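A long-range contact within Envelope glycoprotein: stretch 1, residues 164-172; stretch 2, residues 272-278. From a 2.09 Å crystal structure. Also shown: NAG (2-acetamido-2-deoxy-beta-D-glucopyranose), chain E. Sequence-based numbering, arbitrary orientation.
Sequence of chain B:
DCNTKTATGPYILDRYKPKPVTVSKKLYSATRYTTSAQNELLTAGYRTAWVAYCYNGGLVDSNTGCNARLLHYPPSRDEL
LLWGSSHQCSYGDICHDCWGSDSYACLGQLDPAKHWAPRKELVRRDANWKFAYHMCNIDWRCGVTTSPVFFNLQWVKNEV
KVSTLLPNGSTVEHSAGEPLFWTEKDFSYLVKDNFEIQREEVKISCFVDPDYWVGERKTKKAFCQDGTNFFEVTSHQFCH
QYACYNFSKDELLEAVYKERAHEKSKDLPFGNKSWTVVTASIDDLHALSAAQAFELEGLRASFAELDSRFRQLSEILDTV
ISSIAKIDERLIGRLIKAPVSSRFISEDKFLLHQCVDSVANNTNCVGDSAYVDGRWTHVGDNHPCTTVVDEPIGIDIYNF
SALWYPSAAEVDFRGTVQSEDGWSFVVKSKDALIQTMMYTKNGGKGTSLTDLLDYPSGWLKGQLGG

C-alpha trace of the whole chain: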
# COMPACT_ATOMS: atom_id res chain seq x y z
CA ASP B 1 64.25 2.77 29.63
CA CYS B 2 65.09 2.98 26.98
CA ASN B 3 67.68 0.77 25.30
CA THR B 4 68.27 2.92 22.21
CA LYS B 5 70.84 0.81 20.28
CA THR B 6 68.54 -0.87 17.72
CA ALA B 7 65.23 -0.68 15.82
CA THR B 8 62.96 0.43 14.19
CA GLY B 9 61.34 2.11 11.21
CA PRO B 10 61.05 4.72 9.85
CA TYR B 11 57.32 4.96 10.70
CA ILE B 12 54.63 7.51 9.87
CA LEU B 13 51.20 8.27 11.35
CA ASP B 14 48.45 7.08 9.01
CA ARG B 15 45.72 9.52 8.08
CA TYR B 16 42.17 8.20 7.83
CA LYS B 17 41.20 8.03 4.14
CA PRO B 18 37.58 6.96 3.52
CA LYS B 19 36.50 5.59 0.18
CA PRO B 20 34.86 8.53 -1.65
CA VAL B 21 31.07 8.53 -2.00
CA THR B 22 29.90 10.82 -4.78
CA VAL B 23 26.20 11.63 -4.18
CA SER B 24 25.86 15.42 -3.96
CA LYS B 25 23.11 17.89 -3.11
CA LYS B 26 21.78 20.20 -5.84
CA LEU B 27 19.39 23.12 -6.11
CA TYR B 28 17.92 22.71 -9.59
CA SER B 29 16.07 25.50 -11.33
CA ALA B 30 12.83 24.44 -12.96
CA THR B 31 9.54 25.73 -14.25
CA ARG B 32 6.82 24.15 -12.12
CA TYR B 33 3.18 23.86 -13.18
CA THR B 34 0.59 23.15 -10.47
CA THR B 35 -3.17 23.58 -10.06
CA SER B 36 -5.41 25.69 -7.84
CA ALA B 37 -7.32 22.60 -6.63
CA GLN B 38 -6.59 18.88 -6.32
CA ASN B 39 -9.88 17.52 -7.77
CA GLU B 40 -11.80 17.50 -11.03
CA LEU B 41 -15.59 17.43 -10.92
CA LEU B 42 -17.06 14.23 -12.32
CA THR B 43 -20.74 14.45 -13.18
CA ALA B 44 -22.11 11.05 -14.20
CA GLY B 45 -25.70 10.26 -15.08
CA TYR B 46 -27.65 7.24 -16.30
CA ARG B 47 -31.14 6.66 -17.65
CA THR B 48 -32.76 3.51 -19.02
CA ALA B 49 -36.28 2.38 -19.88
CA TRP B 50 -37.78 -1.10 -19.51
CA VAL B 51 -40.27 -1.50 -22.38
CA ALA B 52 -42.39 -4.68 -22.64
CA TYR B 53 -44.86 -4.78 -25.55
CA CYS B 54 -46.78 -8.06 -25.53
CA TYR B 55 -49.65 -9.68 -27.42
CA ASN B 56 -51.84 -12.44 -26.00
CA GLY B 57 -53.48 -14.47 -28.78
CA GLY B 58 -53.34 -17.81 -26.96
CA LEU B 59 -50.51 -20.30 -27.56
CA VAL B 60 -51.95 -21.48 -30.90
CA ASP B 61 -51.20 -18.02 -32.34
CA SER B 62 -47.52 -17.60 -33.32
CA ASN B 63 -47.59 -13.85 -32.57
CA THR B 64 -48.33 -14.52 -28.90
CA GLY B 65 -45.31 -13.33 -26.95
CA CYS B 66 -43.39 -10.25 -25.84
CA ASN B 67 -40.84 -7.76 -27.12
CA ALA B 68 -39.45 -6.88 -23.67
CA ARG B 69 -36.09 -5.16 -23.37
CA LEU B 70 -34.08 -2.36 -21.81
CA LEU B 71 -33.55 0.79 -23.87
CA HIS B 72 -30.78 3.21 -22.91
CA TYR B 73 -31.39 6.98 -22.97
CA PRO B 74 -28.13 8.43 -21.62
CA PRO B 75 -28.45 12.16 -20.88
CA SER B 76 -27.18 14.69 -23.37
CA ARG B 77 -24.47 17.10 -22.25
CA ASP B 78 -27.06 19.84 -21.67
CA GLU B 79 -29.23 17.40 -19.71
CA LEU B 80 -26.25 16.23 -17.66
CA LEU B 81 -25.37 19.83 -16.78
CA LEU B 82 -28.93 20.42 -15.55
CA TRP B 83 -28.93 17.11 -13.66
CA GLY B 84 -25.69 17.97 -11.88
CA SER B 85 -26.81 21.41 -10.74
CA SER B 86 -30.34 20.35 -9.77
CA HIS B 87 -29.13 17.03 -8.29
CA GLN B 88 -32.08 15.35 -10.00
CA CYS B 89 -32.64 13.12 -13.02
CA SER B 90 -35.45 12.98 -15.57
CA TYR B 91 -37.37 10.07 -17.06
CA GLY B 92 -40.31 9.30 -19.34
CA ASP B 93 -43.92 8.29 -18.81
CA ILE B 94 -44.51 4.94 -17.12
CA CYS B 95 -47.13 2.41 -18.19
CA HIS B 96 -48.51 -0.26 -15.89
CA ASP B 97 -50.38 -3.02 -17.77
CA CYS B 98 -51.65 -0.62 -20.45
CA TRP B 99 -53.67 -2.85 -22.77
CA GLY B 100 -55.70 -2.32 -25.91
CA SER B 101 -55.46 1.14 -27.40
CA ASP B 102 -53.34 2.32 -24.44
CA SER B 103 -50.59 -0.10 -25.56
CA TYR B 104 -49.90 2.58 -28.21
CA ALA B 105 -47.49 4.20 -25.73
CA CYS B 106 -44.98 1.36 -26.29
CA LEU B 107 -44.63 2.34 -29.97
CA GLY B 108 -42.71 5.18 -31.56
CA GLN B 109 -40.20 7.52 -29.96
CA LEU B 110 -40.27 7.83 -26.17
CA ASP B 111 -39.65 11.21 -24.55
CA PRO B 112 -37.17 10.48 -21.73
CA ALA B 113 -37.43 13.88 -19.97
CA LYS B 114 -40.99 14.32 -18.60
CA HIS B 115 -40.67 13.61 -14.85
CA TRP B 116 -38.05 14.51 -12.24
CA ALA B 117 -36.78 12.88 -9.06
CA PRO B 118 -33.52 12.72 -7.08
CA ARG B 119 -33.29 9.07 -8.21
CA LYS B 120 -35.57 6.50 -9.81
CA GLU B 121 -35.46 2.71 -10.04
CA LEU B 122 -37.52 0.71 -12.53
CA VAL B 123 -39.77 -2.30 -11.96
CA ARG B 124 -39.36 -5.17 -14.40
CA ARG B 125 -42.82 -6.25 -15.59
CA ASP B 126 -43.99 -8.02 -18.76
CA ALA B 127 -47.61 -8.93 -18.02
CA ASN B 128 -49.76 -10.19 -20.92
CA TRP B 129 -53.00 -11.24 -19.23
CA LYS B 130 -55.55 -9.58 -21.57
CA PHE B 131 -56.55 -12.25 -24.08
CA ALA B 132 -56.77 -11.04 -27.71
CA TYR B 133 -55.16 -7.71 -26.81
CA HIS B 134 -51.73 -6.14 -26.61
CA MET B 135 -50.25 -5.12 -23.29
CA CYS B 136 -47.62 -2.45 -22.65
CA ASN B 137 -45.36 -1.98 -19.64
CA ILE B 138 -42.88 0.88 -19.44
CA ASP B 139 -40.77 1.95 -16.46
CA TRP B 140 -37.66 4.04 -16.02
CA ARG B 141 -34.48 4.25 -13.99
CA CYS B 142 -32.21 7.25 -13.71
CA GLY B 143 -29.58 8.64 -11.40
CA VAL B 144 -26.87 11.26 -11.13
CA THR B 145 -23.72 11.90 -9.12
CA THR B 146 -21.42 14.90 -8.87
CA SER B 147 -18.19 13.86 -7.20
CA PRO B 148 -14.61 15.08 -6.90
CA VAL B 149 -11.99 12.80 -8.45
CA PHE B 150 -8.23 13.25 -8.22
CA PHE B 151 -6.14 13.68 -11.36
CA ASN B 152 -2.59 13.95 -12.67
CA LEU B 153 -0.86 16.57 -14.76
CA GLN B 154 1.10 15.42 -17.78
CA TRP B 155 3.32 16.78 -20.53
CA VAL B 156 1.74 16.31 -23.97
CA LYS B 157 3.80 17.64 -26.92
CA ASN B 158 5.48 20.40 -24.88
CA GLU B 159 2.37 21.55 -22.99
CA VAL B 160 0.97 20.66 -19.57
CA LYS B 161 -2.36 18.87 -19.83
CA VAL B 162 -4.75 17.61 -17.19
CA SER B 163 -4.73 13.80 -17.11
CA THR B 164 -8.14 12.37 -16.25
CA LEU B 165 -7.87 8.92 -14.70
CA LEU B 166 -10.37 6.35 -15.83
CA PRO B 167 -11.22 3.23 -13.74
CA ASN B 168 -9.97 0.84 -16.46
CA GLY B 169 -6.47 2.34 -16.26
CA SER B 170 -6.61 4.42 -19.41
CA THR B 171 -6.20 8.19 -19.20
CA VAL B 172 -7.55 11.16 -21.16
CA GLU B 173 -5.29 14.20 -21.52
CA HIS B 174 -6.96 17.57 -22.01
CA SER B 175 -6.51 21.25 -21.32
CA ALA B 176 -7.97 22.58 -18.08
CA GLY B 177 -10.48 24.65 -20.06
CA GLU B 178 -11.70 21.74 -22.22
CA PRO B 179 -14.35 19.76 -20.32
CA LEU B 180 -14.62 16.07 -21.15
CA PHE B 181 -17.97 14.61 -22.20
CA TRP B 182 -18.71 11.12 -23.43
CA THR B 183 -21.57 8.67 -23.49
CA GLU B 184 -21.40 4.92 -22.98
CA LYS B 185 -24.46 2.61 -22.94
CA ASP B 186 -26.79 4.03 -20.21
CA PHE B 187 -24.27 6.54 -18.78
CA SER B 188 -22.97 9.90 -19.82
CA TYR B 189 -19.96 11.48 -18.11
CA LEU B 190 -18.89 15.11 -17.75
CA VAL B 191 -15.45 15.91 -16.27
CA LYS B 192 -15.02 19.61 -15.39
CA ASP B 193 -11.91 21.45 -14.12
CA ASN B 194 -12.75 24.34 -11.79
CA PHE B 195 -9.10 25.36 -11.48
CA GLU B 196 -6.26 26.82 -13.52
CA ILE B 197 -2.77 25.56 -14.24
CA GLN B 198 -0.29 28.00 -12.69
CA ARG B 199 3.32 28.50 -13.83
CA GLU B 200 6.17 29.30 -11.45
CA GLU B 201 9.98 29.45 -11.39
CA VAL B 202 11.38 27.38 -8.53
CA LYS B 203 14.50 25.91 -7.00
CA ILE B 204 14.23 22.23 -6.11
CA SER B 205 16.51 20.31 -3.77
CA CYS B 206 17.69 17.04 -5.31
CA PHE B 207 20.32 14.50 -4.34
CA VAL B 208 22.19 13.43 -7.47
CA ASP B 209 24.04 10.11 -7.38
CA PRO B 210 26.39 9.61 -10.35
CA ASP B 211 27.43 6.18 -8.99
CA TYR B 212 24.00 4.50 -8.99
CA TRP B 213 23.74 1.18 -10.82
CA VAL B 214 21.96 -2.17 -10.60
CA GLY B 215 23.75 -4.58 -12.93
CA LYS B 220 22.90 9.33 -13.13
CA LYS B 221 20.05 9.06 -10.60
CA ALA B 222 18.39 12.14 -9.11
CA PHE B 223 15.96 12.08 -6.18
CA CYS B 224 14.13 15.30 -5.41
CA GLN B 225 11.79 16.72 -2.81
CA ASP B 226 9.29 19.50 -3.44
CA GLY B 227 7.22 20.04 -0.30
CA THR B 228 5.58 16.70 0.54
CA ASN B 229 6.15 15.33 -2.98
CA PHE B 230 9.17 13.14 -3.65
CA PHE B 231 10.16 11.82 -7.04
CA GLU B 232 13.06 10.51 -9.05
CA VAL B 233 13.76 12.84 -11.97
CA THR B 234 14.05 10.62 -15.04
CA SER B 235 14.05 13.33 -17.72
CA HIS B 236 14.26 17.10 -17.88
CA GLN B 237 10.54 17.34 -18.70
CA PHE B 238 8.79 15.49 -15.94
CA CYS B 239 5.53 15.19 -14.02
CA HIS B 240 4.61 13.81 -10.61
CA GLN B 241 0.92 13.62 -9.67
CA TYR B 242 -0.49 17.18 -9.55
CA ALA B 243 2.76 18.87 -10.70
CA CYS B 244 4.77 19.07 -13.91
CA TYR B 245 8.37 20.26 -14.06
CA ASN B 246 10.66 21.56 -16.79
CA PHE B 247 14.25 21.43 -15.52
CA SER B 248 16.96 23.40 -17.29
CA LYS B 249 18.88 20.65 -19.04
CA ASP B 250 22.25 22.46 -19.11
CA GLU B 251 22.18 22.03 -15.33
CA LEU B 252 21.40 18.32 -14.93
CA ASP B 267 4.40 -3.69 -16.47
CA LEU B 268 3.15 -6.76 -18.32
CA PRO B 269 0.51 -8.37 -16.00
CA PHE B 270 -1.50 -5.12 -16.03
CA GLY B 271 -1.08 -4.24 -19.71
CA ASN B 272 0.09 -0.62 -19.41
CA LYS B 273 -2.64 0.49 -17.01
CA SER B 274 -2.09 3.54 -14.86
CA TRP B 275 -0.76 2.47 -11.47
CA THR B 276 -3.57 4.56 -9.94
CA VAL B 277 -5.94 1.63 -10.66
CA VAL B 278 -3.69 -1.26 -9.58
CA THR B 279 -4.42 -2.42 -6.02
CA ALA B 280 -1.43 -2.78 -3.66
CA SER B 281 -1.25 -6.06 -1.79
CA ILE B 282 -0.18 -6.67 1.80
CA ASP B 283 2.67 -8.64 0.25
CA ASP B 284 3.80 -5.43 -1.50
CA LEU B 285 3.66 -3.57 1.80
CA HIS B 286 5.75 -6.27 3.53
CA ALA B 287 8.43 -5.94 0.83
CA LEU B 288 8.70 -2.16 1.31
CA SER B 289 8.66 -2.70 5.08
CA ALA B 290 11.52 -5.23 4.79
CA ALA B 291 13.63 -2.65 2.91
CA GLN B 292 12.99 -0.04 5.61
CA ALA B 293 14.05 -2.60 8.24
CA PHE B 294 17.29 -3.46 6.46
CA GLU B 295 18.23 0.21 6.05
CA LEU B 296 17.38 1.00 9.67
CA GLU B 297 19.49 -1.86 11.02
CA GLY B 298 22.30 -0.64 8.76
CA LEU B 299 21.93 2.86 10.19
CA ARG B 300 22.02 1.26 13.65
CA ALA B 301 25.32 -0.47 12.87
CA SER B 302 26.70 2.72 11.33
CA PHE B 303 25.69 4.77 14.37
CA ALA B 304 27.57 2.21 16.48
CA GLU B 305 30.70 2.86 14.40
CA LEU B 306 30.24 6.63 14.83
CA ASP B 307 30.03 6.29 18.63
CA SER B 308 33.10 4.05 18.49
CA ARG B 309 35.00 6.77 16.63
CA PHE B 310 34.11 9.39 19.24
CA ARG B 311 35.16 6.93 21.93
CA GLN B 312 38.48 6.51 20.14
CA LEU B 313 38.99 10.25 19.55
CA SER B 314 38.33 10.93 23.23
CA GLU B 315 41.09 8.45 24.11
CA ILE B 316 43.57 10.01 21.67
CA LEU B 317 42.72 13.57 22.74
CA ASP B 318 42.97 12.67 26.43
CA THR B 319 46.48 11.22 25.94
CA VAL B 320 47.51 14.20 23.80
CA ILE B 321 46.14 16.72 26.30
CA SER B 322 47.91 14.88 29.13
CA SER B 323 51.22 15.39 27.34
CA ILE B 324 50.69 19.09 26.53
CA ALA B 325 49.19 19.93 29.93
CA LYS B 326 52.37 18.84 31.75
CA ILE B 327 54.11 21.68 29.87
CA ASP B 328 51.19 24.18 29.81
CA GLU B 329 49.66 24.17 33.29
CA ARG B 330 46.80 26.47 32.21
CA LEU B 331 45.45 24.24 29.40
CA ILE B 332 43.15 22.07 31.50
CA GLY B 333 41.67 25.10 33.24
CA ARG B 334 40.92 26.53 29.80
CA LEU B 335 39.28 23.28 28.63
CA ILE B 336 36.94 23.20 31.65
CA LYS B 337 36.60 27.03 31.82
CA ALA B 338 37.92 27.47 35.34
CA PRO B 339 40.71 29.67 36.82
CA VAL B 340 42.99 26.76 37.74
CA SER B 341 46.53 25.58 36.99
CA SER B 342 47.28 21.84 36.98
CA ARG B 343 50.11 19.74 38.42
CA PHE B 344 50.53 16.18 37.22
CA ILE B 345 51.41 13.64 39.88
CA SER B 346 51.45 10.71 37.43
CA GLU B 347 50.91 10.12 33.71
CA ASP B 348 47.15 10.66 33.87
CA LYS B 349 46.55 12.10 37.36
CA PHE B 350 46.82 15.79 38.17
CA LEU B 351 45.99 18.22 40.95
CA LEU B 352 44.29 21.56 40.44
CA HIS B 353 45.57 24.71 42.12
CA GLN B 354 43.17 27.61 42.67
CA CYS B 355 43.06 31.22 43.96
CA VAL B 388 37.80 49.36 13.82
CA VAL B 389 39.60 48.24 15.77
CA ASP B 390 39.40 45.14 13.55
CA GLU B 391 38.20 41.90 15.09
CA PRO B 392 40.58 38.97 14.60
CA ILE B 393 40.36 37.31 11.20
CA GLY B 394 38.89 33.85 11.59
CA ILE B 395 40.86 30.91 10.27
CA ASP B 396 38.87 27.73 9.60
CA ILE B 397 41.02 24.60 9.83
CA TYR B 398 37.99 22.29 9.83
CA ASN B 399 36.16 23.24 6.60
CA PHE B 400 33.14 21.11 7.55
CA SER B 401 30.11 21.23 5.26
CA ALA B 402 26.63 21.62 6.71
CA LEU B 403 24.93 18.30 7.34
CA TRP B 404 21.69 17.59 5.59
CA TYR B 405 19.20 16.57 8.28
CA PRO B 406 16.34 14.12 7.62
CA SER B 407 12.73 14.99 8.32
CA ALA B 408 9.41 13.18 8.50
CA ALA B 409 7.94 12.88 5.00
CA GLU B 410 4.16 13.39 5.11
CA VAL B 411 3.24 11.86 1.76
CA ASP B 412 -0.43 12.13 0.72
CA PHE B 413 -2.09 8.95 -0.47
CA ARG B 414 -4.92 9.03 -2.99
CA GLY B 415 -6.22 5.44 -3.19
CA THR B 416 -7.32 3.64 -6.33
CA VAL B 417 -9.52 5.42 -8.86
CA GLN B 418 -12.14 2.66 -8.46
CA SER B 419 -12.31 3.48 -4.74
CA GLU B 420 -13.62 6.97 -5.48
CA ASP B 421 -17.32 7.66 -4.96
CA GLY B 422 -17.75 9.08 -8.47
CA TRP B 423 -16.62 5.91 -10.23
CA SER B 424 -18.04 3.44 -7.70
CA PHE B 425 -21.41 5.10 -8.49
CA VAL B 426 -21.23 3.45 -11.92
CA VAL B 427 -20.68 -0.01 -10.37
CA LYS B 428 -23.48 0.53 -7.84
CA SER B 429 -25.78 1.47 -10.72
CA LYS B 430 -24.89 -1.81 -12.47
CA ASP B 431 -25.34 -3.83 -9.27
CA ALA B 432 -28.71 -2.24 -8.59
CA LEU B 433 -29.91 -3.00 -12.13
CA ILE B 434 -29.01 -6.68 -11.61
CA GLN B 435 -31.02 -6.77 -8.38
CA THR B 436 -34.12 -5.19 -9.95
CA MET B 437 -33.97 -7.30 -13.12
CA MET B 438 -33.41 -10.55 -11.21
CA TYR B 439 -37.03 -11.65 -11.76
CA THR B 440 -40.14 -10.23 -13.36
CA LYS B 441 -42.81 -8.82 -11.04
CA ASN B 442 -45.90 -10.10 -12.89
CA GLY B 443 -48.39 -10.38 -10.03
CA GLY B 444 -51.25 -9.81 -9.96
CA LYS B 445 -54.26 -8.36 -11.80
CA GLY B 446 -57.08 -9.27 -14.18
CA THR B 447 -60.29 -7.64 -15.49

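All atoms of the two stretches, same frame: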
# COMPACT_ATOMS: atom_id res chain seq x y z
N THR B 164 -6.99 12.95 -16.92
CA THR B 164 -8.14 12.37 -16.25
C THR B 164 -7.98 10.86 -16.18
O THR B 164 -7.65 10.22 -17.18
CB THR B 164 -9.42 12.76 -16.99
OG1 THR B 164 -9.75 14.12 -16.65
CG2 THR B 164 -10.62 11.82 -16.65
N LEU B 165 -8.18 10.31 -14.99
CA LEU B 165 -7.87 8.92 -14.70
C LEU B 165 -9.14 8.09 -14.80
O LEU B 165 -10.11 8.32 -14.07
CB LEU B 165 -7.24 8.81 -13.30
CG LEU B 165 -6.05 9.77 -13.08
CD1 LEU B 165 -5.49 9.68 -11.68
CD2 LEU B 165 -4.96 9.47 -14.07
N LEU B 166 -9.15 7.13 -15.71
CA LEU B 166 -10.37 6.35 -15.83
C LEU B 166 -10.24 5.04 -15.04
O LEU B 166 -9.13 4.55 -14.83
CB LEU B 166 -10.67 6.05 -17.30
CG LEU B 166 -10.81 7.25 -18.24
CD1 LEU B 166 -11.03 6.80 -19.68
CD2 LEU B 166 -11.94 8.17 -17.81
N PRO B 167 -11.35 4.43 -14.60
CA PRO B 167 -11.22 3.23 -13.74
C PRO B 167 -10.68 1.99 -14.44
O PRO B 167 -10.25 1.05 -13.74
CB PRO B 167 -12.64 3.02 -13.20
CG PRO B 167 -13.52 3.88 -14.04
CD PRO B 167 -12.70 5.00 -14.56
N ASN B 168 -10.62 1.95 -15.77
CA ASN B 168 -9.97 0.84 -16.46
C ASN B 168 -8.48 1.07 -16.70
O ASN B 168 -7.85 0.27 -17.40
CB ASN B 168 -10.65 0.53 -17.79
CG ASN B 168 -10.60 1.70 -18.77
OD1 ASN B 168 -9.89 2.69 -18.57
ND2 ASN B 168 -11.37 1.58 -19.86
N GLY B 169 -7.91 2.15 -16.18
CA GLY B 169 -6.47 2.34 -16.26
C GLY B 169 -6.02 3.16 -17.43
O GLY B 169 -4.85 3.54 -17.48
N SER B 170 -6.91 3.44 -18.38
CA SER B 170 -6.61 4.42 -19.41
C SER B 170 -6.69 5.84 -18.84
O SER B 170 -7.22 6.08 -17.76
CB SER B 170 -7.56 4.25 -20.59
OG SER B 170 -7.37 2.99 -21.19
N THR B 171 -6.14 6.79 -19.59
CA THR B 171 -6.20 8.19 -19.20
C THR B 171 -6.57 9.04 -20.41
O THR B 171 -6.27 8.69 -21.56
CB THR B 171 -4.87 8.69 -18.62
OG1 THR B 171 -3.86 8.62 -19.64
CG2 THR B 171 -4.44 7.83 -17.43
N VAL B 172 -7.18 10.19 -20.13
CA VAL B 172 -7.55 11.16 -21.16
C VAL B 172 -6.87 12.48 -20.82
O VAL B 172 -7.14 13.08 -19.77
CB VAL B 172 -9.07 11.36 -21.25
CG1 VAL B 172 -9.42 12.28 -22.42
CG2 VAL B 172 -9.78 10.01 -21.39
N ASN B 272 -0.09 -2.06 -19.23
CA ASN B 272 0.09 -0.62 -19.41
C ASN B 272 -1.01 0.20 -18.77
O ASN B 272 -1.30 1.32 -19.20
CB ASN B 272 0.20 -0.28 -20.91
CG ASN B 272 0.93 1.04 -21.16
OD1 ASN B 272 1.19 1.80 -20.23
ND2 ASN B 272 1.24 1.30 -22.42
N LYS B 273 -1.67 -0.32 -17.74
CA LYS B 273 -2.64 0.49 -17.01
C LYS B 273 -1.92 1.48 -16.09
O LYS B 273 -0.83 1.21 -15.57
CB LYS B 273 -3.59 -0.38 -16.18
CG LYS B 273 -4.46 -1.30 -17.00
CD LYS B 273 -5.36 -2.14 -16.11
CE LYS B 273 -5.97 -3.33 -16.86
NZ LYS B 273 -6.13 -3.07 -18.33
N SER B 274 -2.55 2.64 -15.90
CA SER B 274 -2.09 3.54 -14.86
C SER B 274 -2.00 2.79 -13.53
O SER B 274 -2.87 1.98 -13.20
CB SER B 274 -3.05 4.73 -14.72
OG SER B 274 -2.76 5.46 -13.54
N TRP B 275 -0.92 3.04 -12.80
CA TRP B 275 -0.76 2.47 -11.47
C TRP B 275 -1.79 2.98 -10.48
O TRP B 275 -1.92 2.40 -9.39
CB TRP B 275 0.66 2.78 -10.97
CG TRP B 275 1.72 2.00 -11.70
CD1 TRP B 275 2.80 2.52 -12.37
CD2 TRP B 275 1.83 0.58 -11.80
NE1 TRP B 275 3.57 1.49 -12.89
CE2 TRP B 275 2.99 0.30 -12.55
CE3 TRP B 275 1.06 -0.50 -11.32
CZ2 TRP B 275 3.40 -1.00 -12.84
CZ3 TRP B 275 1.47 -1.80 -11.61
CH2 TRP B 275 2.63 -2.03 -12.37
N THR B 276 -2.51 4.06 -10.81
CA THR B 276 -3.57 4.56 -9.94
C THR B 276 -4.78 3.62 -9.88
O THR B 276 -5.65 3.82 -9.03
CB THR B 276 -4.03 5.94 -10.39
OG1 THR B 276 -4.61 5.85 -11.71
CG2 THR B 276 -2.84 7.00 -10.40
N VAL B 277 -4.85 2.60 -10.74
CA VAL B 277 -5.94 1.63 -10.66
C VAL B 277 -5.48 0.25 -10.21
O VAL B 277 -6.31 -0.64 -10.03
CB VAL B 277 -6.73 1.52 -11.98
CG1 VAL B 277 -7.22 2.88 -12.44
CG2 VAL B 277 -5.90 0.84 -13.07
N VAL B 278 -4.18 0.05 -9.98
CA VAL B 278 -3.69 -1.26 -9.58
C VAL B 278 -3.63 -1.31 -8.06
O VAL B 278 -2.94 -0.51 -7.42
CB VAL B 278 -2.33 -1.57 -10.22
CG1 VAL B 278 -1.89 -2.99 -9.83
CG2 VAL B 278 -2.39 -1.44 -11.74
C1 NAG E . -11.46 2.59 -20.88
C2 NAG E . -11.47 1.99 -22.30
C3 NAG E . -11.80 3.07 -23.34
C4 NAG E . -13.06 3.85 -22.96
C5 NAG E . -12.87 4.40 -21.55
C6 NAG E . -14.06 5.14 -20.99
C7 NAG E . -9.99 0.06 -22.58
C8 NAG E . -8.61 -0.40 -22.92
N2 NAG E . -10.19 1.38 -22.59
O3 NAG E . -11.96 2.46 -24.62
O4 NAG E . -13.25 4.89 -23.92
O5 NAG E . -12.65 3.31 -20.65
O6 NAG E . -15.01 4.23 -20.46
O7 NAG E . -10.90 -0.73 -22.32

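The contact is small, 313 Å² summed over both sides, and it is organized around the tip of a hairpin. In the first stretch, Thr164 and Val172 pair through two backbone hydrogen bonds, Thr164 N to Val172 O at 2.9 Å and Val172 N to Thr164 O at 3.0 Å. Leu166 N to Ser170 O (3.0 Å) continues the ladder toward a type I turn from Leu166 to Gly169, which is closed by Gly169 N to Leu166 O at 3.0 Å. The second stretch has a compact fold of its own, in which Val277 N reaches back to Ser274 O at 3.2 Å.

One hydrogen bond joins the two: Ser274 N donates to Gly169 O at 2.9 Å, with a nearly straight N-H...O angle of 174°. Because both partners are backbone atoms, the bond sets the position of the chains and leaves the side chains free to fill space around it.

Gly169 is the residue with least freedom of type. Its phi/psi of 94/-10 would jam a CB against the preceding carbonyl oxygen, and that alone calls for glycine. The neighbor calls for it as well: an ideal CB would point toward the second stretch and lie 2.6 Å from Lys273 CB, a clash, and 3.2 Å from Val277 CG2. The bare backbone lets Gly169 CA and Lys273 CA approach to 4.3 Å.

Val277 uses that space. Its CB points toward the turn, and with chi1 at -54° (m) both methyls meet backbone: CG1 lies 3.5 Å from Leu166 O and 3.8 Å from Pro167 O, while CG2 packs 3.6 Å from Gly169 CA. A branched side chain suits this place: CG1 packs on the carbonyl oxygens of Leu166 and Pro167 while CG2 packs on Gly169 CA.

Beside it, Leu165 points its CB toward the second stretch and, in the common m,t rotamer, brings CD1 to 3.9 Å from Thr276 OG1. That hydroxyl is not left unpaired in this buried setting. Thr276, with chi1 at 63° (p), and Ser274, at 168° (t), bring their oxygens together in a hydrogen bond of 2.6 Å between OG1 and OG. The two rotamers thus bring the hydroxyls together within their own stretch, while Ser274 CB still touches Thr171 CG2 at 4.3 Å.

Lys273 contributes its aliphatic part. Its CB leaves sideways, and an m, t, t chain passes the turn with CD 3.7 Å from Asn168 O; no salt bridge is involved.

Asn168 points its CB away from the contact, and its two side-chain ends have separate tasks. With chi1 at 61° (p), OD1 accepts from Ser170 N at 3.1 Å, bracing the turn, while ND2 is bonded to NAG C1 at 1.4 Å. The sugar therefore leaves the turn without coming between the stretches. The rule to read here is a glycine at the close approach, a branched aliphatic over it, and hydroxyls paired with each other within their own stretch.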